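Local coordinates for dimeric protein of unknown function and ferredoxin-like fold (PDB 3FMB), which is of unknown function but forms a dimer of ferredoxin-like subunits and belongs to the stress-responsive A/B barrel (Dabb) family, at residues 48-59 and 90-100. Sequence-based numbering, arbitrary orientation. Where two conformers were deposited one is given.
Sequences AIEALPAKISVI and FYATHPEHVAA. With SO4 (sulfate ion), chain C.
Ile56 lies over one face of the His94 imidazole, its CG1 3.7 Å from the ring centroid and 4° off the normal, a CH-pi contact, while its CD1 sits above His94 CG. In the plane of that ring, at its edge, His94 ND1 accepts a hydrogen bond of 3.1 Å from the backbone N of Glu96, capping the N-terminus of helix 95-102, with His94 at the N-cap position, and helping to hold the imidazole's rotation. The contact belongs to the helical layer of a ferredoxin-like fold, joining the end of helix 35-50 and the turns after it to the broken helix 85-93/95-102 on one side of the antiparallel sheet. Deeper in, His97 CG and Tyr91 CE2 each lie above the other ring's face, offset toward its rim, 3.9 Å from the plane. Leu52 CD1 meets the edge of His97 and packs 3.8 Å from Tyr91 CE1, the leucine side chain crossing the tyrosine at about a right angle; Ile49 CD1 also reaches the His97 edge. On the sheet side, Tyr91 touches Leu78 and Ile62. The His97 ring is held by a hydrogen bond from ND1 to Ala92 O, across the break between the two helices; with CG anti to the backbone N (chi1 174°), the ring turns back toward helix 85-93. A sulfate, probably from the crystallisation liquor and also bound by Arg111 and His23, receives a weak bond from Tyr91 OH. Toward the surface, Val58 CG2 packs obliquely against Phe90, 3.7 Å from CD2. At the far end Ala48 CB meets Ala100 CB at 3.8 Å, and Ile49 CD1 touches the same Ala100 CB at 3.6 Å.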
ATOM      1  N   ALA A  48      12.973  -1.245  12.829  1.00 27.72           N
ATOM      2  CA  ALA A  48      12.267  -2.095  13.799  1.00 29.55           C
ATOM      3  C   ALA A  48      11.410  -3.147  13.092  1.00 27.53           C
ATOM      4  O   ALA A  48      11.419  -4.317  13.490  1.00 25.96           O
ATOM      5  CB  ALA A  48      11.408  -1.233  14.759  1.00 27.51           C
ATOM      6  N   ILE A  49      10.686  -2.729  12.052  1.00 26.97           N
ATOM      7  CA  ILE A  49       9.868  -3.662  11.264  1.00 26.90           C
ATOM      8  C   ILE A  49      10.715  -4.703  10.553  1.00 28.89           C
ATOM      9  O   ILE A  49      10.401  -5.906  10.554  1.00 27.46           O
ATOM     10  CB  ILE A  49       8.969  -2.932  10.249  1.00 27.13           C
ATOM     11  CG1 ILE A  49       7.902  -2.090  10.991  1.00 24.99           C
ATOM     12  CG2 ILE A  49       8.316  -3.954   9.279  1.00 26.71           C
ATOM     13  CD1 ILE A  49       6.814  -2.899  11.835  1.00 24.54           C
ATOM     14  N   GLU A  50      11.818  -4.258   9.967  1.00 31.14           N
ATOM     15  CA  GLU A  50      12.651  -5.134   9.180  1.00 33.20           C
ATOM     16  C   GLU A  50      13.431  -6.166  10.042  1.00 31.99           C
ATOM     17  O   GLU A  50      13.832  -7.189   9.524  1.00 33.21           O
ATOM     18  CB  GLU A  50      13.507  -4.299   8.207  1.00 34.09           C
ATOM     19  CG  GLU A  50      12.572  -3.662   7.132  1.00 32.66           C
ATOM     20  CD  GLU A  50      13.269  -2.882   6.013  1.00 41.29           C
ATOM     21  OE1 GLU A  50      14.453  -2.558   6.176  1.00 31.91           O
ATOM     22  OE2 GLU A  50      12.623  -2.607   4.957  1.00 33.60           O
ATOM     23  N   ALA A  51      13.536  -5.930  11.353  1.00 31.29           N
ATOM     24  CA  ALA A  51      14.113  -6.877  12.308  1.00 28.95           C
ATOM     25  C   ALA A  51      13.130  -7.960  12.783  1.00 28.28           C
ATOM     26  O   ALA A  51      13.535  -8.916  13.448  1.00 28.78           O
ATOM     27  CB  ALA A  51      14.685  -6.151  13.518  1.00 28.74           C
ATOM     28  N   LEU A  52      11.858  -7.842  12.434  1.00 26.60           N
ATOM     29  CA  LEU A  52      10.833  -8.743  12.966  1.00 27.29           C
ATOM     30  C   LEU A  52      10.851 -10.168  12.431  1.00 24.98           C
ATOM     31  O   LEU A  52      10.516 -11.083  13.168  1.00 24.85           O
ATOM     32  CB  LEU A  52       9.436  -8.140  12.748  1.00 25.32           C
ATOM     33  CG  LEU A  52       9.071  -6.849  13.498  1.00 26.07           C
ATOM     34  CD1 LEU A  52       7.660  -6.404  13.084  1.00 25.79           C
ATOM     35  CD2 LEU A  52       9.194  -7.067  15.011  1.00 23.62           C
ATOM     36  N   PRO A  53      11.209 -10.381  11.151  1.00 25.40           N
ATOM     37  CA  PRO A  53      11.178 -11.801  10.705  1.00 28.21           C
ATOM     38  C   PRO A  53      11.951 -12.801  11.571  1.00 28.30           C
ATOM     39  O   PRO A  53      11.522 -13.949  11.701  1.00 29.85           O
ATOM     40  CB  PRO A  53      11.701 -11.728   9.257  1.00 27.62           C
ATOM     41  CG  PRO A  53      11.393 -10.323   8.817  1.00 27.82           C
ATOM     42  CD  PRO A  53      11.557  -9.466  10.041  1.00 26.25           C
ATOM     43  N   ALA A  54      13.047 -12.381  12.196  1.00 29.71           N
ATOM     44  CA  ALA A  54      13.805 -13.256  13.098  1.00 29.39           C
ATOM     45  C   ALA A  54      13.063 -13.605  14.401  1.00 30.57           C
ATOM     46  O   ALA A  54      13.362 -14.629  15.040  1.00 29.66           O
ATOM     47  CB  ALA A  54      15.138 -12.630  13.427  1.00 28.51           C
ATOM     48  N   LYS A  55      12.129 -12.743  14.788  0.50 29.22           N
ATOM     49  CA  LYS A  55      11.320 -12.914  15.990  0.50 29.70           C
ATOM     50  C   LYS A  55       9.959 -13.547  15.671  0.50 29.78           C
ATOM     51  O   LYS A  55       9.447 -14.329  16.456  0.50 28.48           O
ATOM     52  CB  LYS A  55      11.096 -11.554  16.663  0.50 30.97           C
ATOM     53  CG  LYS A  55      12.363 -10.849  17.175  0.50 31.96           C
ATOM     54  CD  LYS A  55      13.203 -11.771  18.060  0.50 31.13           C
ATOM     55  CE  LYS A  55      14.205 -11.015  18.929  0.50 33.97           C
ATOM     56  NZ  LYS A  55      13.727 -10.857  20.335  0.50 38.10           N
ATOM     57  N   ILE A  56       9.398 -13.233  14.504  1.00 28.91           N
ATOM     58  CA  ILE A  56       8.019 -13.611  14.153  1.00 28.76           C
ATOM     59  C   ILE A  56       8.005 -14.498  12.915  1.00 29.88           C
ATOM     60  O   ILE A  56       8.068 -14.020  11.769  1.00 30.19           O
ATOM     61  CB  ILE A  56       7.107 -12.373  13.909  1.00 28.77           C
ATOM     62  CG1 ILE A  56       7.280 -11.333  15.026  1.00 26.52           C
ATOM     63  CG2 ILE A  56       5.640 -12.844  13.775  1.00 28.37           C
ATOM     64  CD1 ILE A  56       6.373 -10.055  14.931  1.00 23.72           C
ATOM     65  N   SER A  57       7.924 -15.796  13.158  1.00 29.10           N
ATOM     66  CA  SER A  57       8.122 -16.791  12.107  1.00 29.30           C
ATOM     67  C   SER A  57       7.019 -16.775  11.052  1.00 28.59           C
ATOM     68  O   SER A  57       7.261 -17.151   9.907  1.00 29.19           O
ATOM     69  CB  SER A  57       8.243 -18.188  12.715  1.00 32.40           C
ATOM     70  OG  SER A  57       6.988 -18.619  13.201  1.00 33.07           O
ATOM     71  N   VAL A  58       5.814 -16.330  11.405  1.00 28.50           N
ATOM     72  CA  VAL A  58       4.718 -16.290  10.419  1.00 28.99           C
ATOM     73  C   VAL A  58       4.893 -15.227   9.311  1.00 28.94           C
ATOM     74  O   VAL A  58       4.146 -15.252   8.331  1.00 28.78           O
ATOM     75  CB  VAL A  58       3.279 -16.144  11.054  1.00 29.36           C
ATOM     76  CG1 VAL A  58       2.950 -17.317  11.950  1.00 32.20           C
ATOM     77  CG2 VAL A  58       3.089 -14.822  11.776  1.00 29.77           C
ATOM     78  N   ILE A  59       5.829 -14.281   9.461  1.00 26.81           N
ATOM     79  CA  ILE A  59       6.097 -13.314   8.383  1.00 26.12           C
ATOM     80  C   ILE A  59       6.759 -14.022   7.213  1.00 26.01           C
ATOM     81  O   ILE A  59       7.839 -14.604   7.370  1.00 24.68           O
ATOM     82  CB  ILE A  59       7.025 -12.132   8.809  1.00 26.55           C
ATOM     83  CG1 ILE A  59       6.419 -11.342   9.983  1.00 26.21           C
ATOM     84  CG2 ILE A  59       7.298 -11.183   7.603  1.00 22.99           C
ATOM     85  CD1 ILE A  59       7.452 -10.339  10.666  1.00 23.03           C
ATOM     86  N   PHE A  90      -1.780 -12.558  14.270  1.00 25.41           N
ATOM     87  CA  PHE A  90      -0.678 -13.013  15.141  1.00 24.62           C
ATOM     88  C   PHE A  90       0.495 -12.036  15.122  1.00 25.95           C
ATOM     89  O   PHE A  90       1.005 -11.608  16.162  1.00 23.86           O
ATOM     90  CB  PHE A  90      -0.249 -14.407  14.703  1.00 23.76           C
ATOM     91  CG  PHE A  90       0.796 -15.025  15.546  1.00 23.27           C
ATOM     92  CD1 PHE A  90       0.444 -15.900  16.580  1.00 24.17           C
ATOM     93  CD2 PHE A  90       2.139 -14.755  15.324  1.00 25.68           C
ATOM     94  CE1 PHE A  90       1.398 -16.477  17.345  1.00 23.31           C
ATOM     95  CE2 PHE A  90       3.118 -15.352  16.122  1.00 22.83           C
ATOM     96  CZ  PHE A  90       2.755 -16.183  17.106  1.00 20.74           C
ATOM     97  N   TYR A  91       0.928 -11.691  13.918  1.00 24.98           N
ATOM     98  CA  TYR A  91       1.923 -10.636  13.720  1.00 24.84           C
ATOM     99  C   TYR A  91       1.517  -9.287  14.339  1.00 23.23           C
ATOM    100  O   TYR A  91       2.308  -8.636  15.021  1.00 25.23           O
ATOM    101  CB  TYR A  91       2.168 -10.480  12.215  1.00 27.45           C
ATOM    102  CG  TYR A  91       2.624  -9.113  11.779  1.00 25.89           C
ATOM    103  CD1 TYR A  91       3.975  -8.759  11.804  1.00 26.32           C
ATOM    104  CD2 TYR A  91       1.707  -8.177  11.320  1.00 31.03           C
ATOM    105  CE1 TYR A  91       4.396  -7.486  11.359  1.00 29.38           C
ATOM    106  CE2 TYR A  91       2.102  -6.928  10.908  1.00 30.63           C
ATOM    107  CZ  TYR A  91       3.434  -6.591  10.922  1.00 30.53           C
ATOM    108  OH  TYR A  91       3.770  -5.361  10.523  1.00 34.06           O
ATOM    109  N   ALA A  92       0.279  -8.856  14.105  1.00 23.77           N
ATOM    110  CA  ALA A  92      -0.142  -7.506  14.534  1.00 26.18           C
ATOM    111  C   ALA A  92      -0.092  -7.342  16.065  1.00 27.56           C
ATOM    112  O   ALA A  92       0.322  -6.304  16.599  1.00 24.54           O
ATOM    113  CB  ALA A  92      -1.541  -7.169  13.983  1.00 25.04           C
ATOM    114  N   THR A  93      -0.483  -8.395  16.761  1.00 23.85           N
ATOM    115  CA  THR A  93      -0.552  -8.432  18.244  1.00 24.35           C
ATOM    116  C   THR A  93       0.747  -8.834  18.930  1.00 24.58           C
ATOM    117  O   THR A  93       0.850  -8.782  20.164  1.00 24.54           O
ATOM    118  CB  THR A  93      -1.678  -9.370  18.702  1.00 26.04           C
ATOM    119  OG1 THR A  93      -1.490 -10.676  18.118  1.00 22.72           O
ATOM    120  CG2 THR A  93      -3.030  -8.813  18.294  1.00 25.55           C
ATOM    121  N   HIS A  94       1.735  -9.266  18.139  1.00 22.38           N
ATOM    122  CA  HIS A  94       2.985  -9.773  18.691  1.00 23.34           C
ATOM    123  C   HIS A  94       3.725  -8.626  19.407  1.00 23.84           C
ATOM    124  O   HIS A  94       3.808  -7.542  18.870  1.00 23.48           O
ATOM    125  CB  HIS A  94       3.860 -10.376  17.591  1.00 22.99           C
ATOM    126  CG  HIS A  94       5.051 -11.129  18.095  1.00 22.88           C
ATOM    127  ND1 HIS A  94       6.162 -10.500  18.620  1.00 24.88           N
ATOM    128  CD2 HIS A  94       5.340 -12.451  18.080  1.00 23.44           C
ATOM    129  CE1 HIS A  94       7.068 -11.412  18.928  1.00 26.11           C
ATOM    130  NE2 HIS A  94       6.584 -12.602  18.633  1.00 27.55           N
ATOM    131  N   PRO A  95       4.254  -8.871  20.616  1.00 23.08           N
ATOM    132  CA  PRO A  95       4.883  -7.806  21.388  1.00 22.95           C
ATOM    133  C   PRO A  95       5.973  -7.033  20.649  1.00 24.88           C
ATOM    134  O   PRO A  95       6.099  -5.812  20.820  1.00 23.04           O
ATOM    135  CB  PRO A  95       5.470  -8.556  22.589  1.00 24.46           C
ATOM    136  CG  PRO A  95       4.579  -9.710  22.760  1.00 20.00           C
ATOM    137  CD  PRO A  95       4.271 -10.145  21.378  1.00 21.99           C
ATOM    138  N   GLU A  96       6.745  -7.741  19.830  1.00 26.02           N
ATOM    139  CA  GLU A  96       7.825  -7.134  19.058  1.00 27.87           C
ATOM    140  C   GLU A  96       7.256  -6.206  17.982  1.00 28.55           C
ATOM    141  O   GLU A  96       7.815  -5.149  17.699  1.00 24.39           O
ATOM    142  CB  GLU A  96       8.686  -8.237  18.426  1.00 31.08           C
ATOM    143  CG  GLU A  96       9.324  -9.165  19.444  1.00 40.51           C
ATOM    144  CD  GLU A  96      10.145  -8.408  20.388  1.00 40.72           C
ATOM    145  OE1 GLU A  96      10.877  -7.526  19.919  1.00 38.43           O
ATOM    146  OE2 GLU A  96      10.031  -8.646  21.588  1.00 35.20           O
ATOM    147  N   HIS A  97       6.153  -6.620  17.372  1.00 26.39           N
ATOM    148  CA  HIS A  97       5.482  -5.761  16.425  1.00 26.42           C
ATOM    149  C   HIS A  97       4.835  -4.533  17.098  1.00 26.52           C
ATOM    150  O   HIS A  97       4.943  -3.389  16.605  1.00 25.33           O
ATOM    151  CB  HIS A  97       4.413  -6.493  15.601  1.00 23.92           C
ATOM    152  CG  HIS A  97       3.660  -5.542  14.737  1.00 26.52           C
ATOM    153  ND1 HIS A  97       2.389  -5.110  15.047  1.00 28.09           N
ATOM    154  CD2 HIS A  97       4.078  -4.782  13.695  1.00 28.97           C
ATOM    155  CE1 HIS A  97       2.022  -4.193  14.169  1.00 30.63           C
ATOM    156  NE2 HIS A  97       3.040  -3.950  13.365  1.00 24.07           N
ATOM    157  N   VAL A  98       4.171  -4.759  18.221  1.00 27.18           N
ATOM    158  CA  VAL A  98       3.561  -3.654  18.963  1.00 26.33           C
ATOM    159  C   VAL A  98       4.604  -2.599  19.314  1.00 25.58           C
ATOM    160  O   VAL A  98       4.348  -1.384  19.145  1.00 26.80           O
ATOM    161  CB  VAL A  98       2.828  -4.155  20.226  1.00 22.78           C
ATOM    162  CG1 VAL A  98       2.406  -2.991  21.138  1.00 26.56           C
ATOM    163  CG2 VAL A  98       1.580  -5.016  19.847  1.00 22.91           C
ATOM    164  N   ALA A  99       5.780  -3.031  19.791  1.00 27.18           N
ATOM    165  CA  ALA A  99       6.875  -2.076  20.083  1.00 27.63           C
ATOM    166  C   ALA A  99       7.271  -1.274  18.839  1.00 28.73           C
ATOM    167  O   ALA A  99       7.485  -0.052  18.929  1.00 26.85           O
ATOM    168  CB  ALA A  99       8.092  -2.786  20.662  1.00 27.89           C
ATOM    169  N   ALA A 100       7.390  -1.946  17.689  1.00 28.60           N
ATOM    170  CA  ALA A 100       7.727  -1.274  16.420  1.00 28.52           C
ATOM    171  C   ALA A 100       6.671  -0.212  16.088  1.00 29.14           C
ATOM    172  O   ALA A 100       6.992   0.942  15.742  1.00 28.64           O
ATOM    173  CB  ALA A 100       7.835  -2.292  15.280  1.00 25.29           C
TER
HETATM  174  S   SO4 C 100      -0.345  -3.074  11.115  1.00 31.69           S
HETATM  175  O1  SO4 C 100       0.824  -3.638  10.295  1.00 27.09           O
HETATM  176  O2  SO4 C 100      -0.207  -3.284  12.554  1.00 31.91           O
HETATM  177  O3  SO4 C 100      -1.675  -3.608  10.732  1.00 29.92           O
HETATM  178  O4  SO4 C 100      -0.411  -1.596  11.003  1.00 32.59           O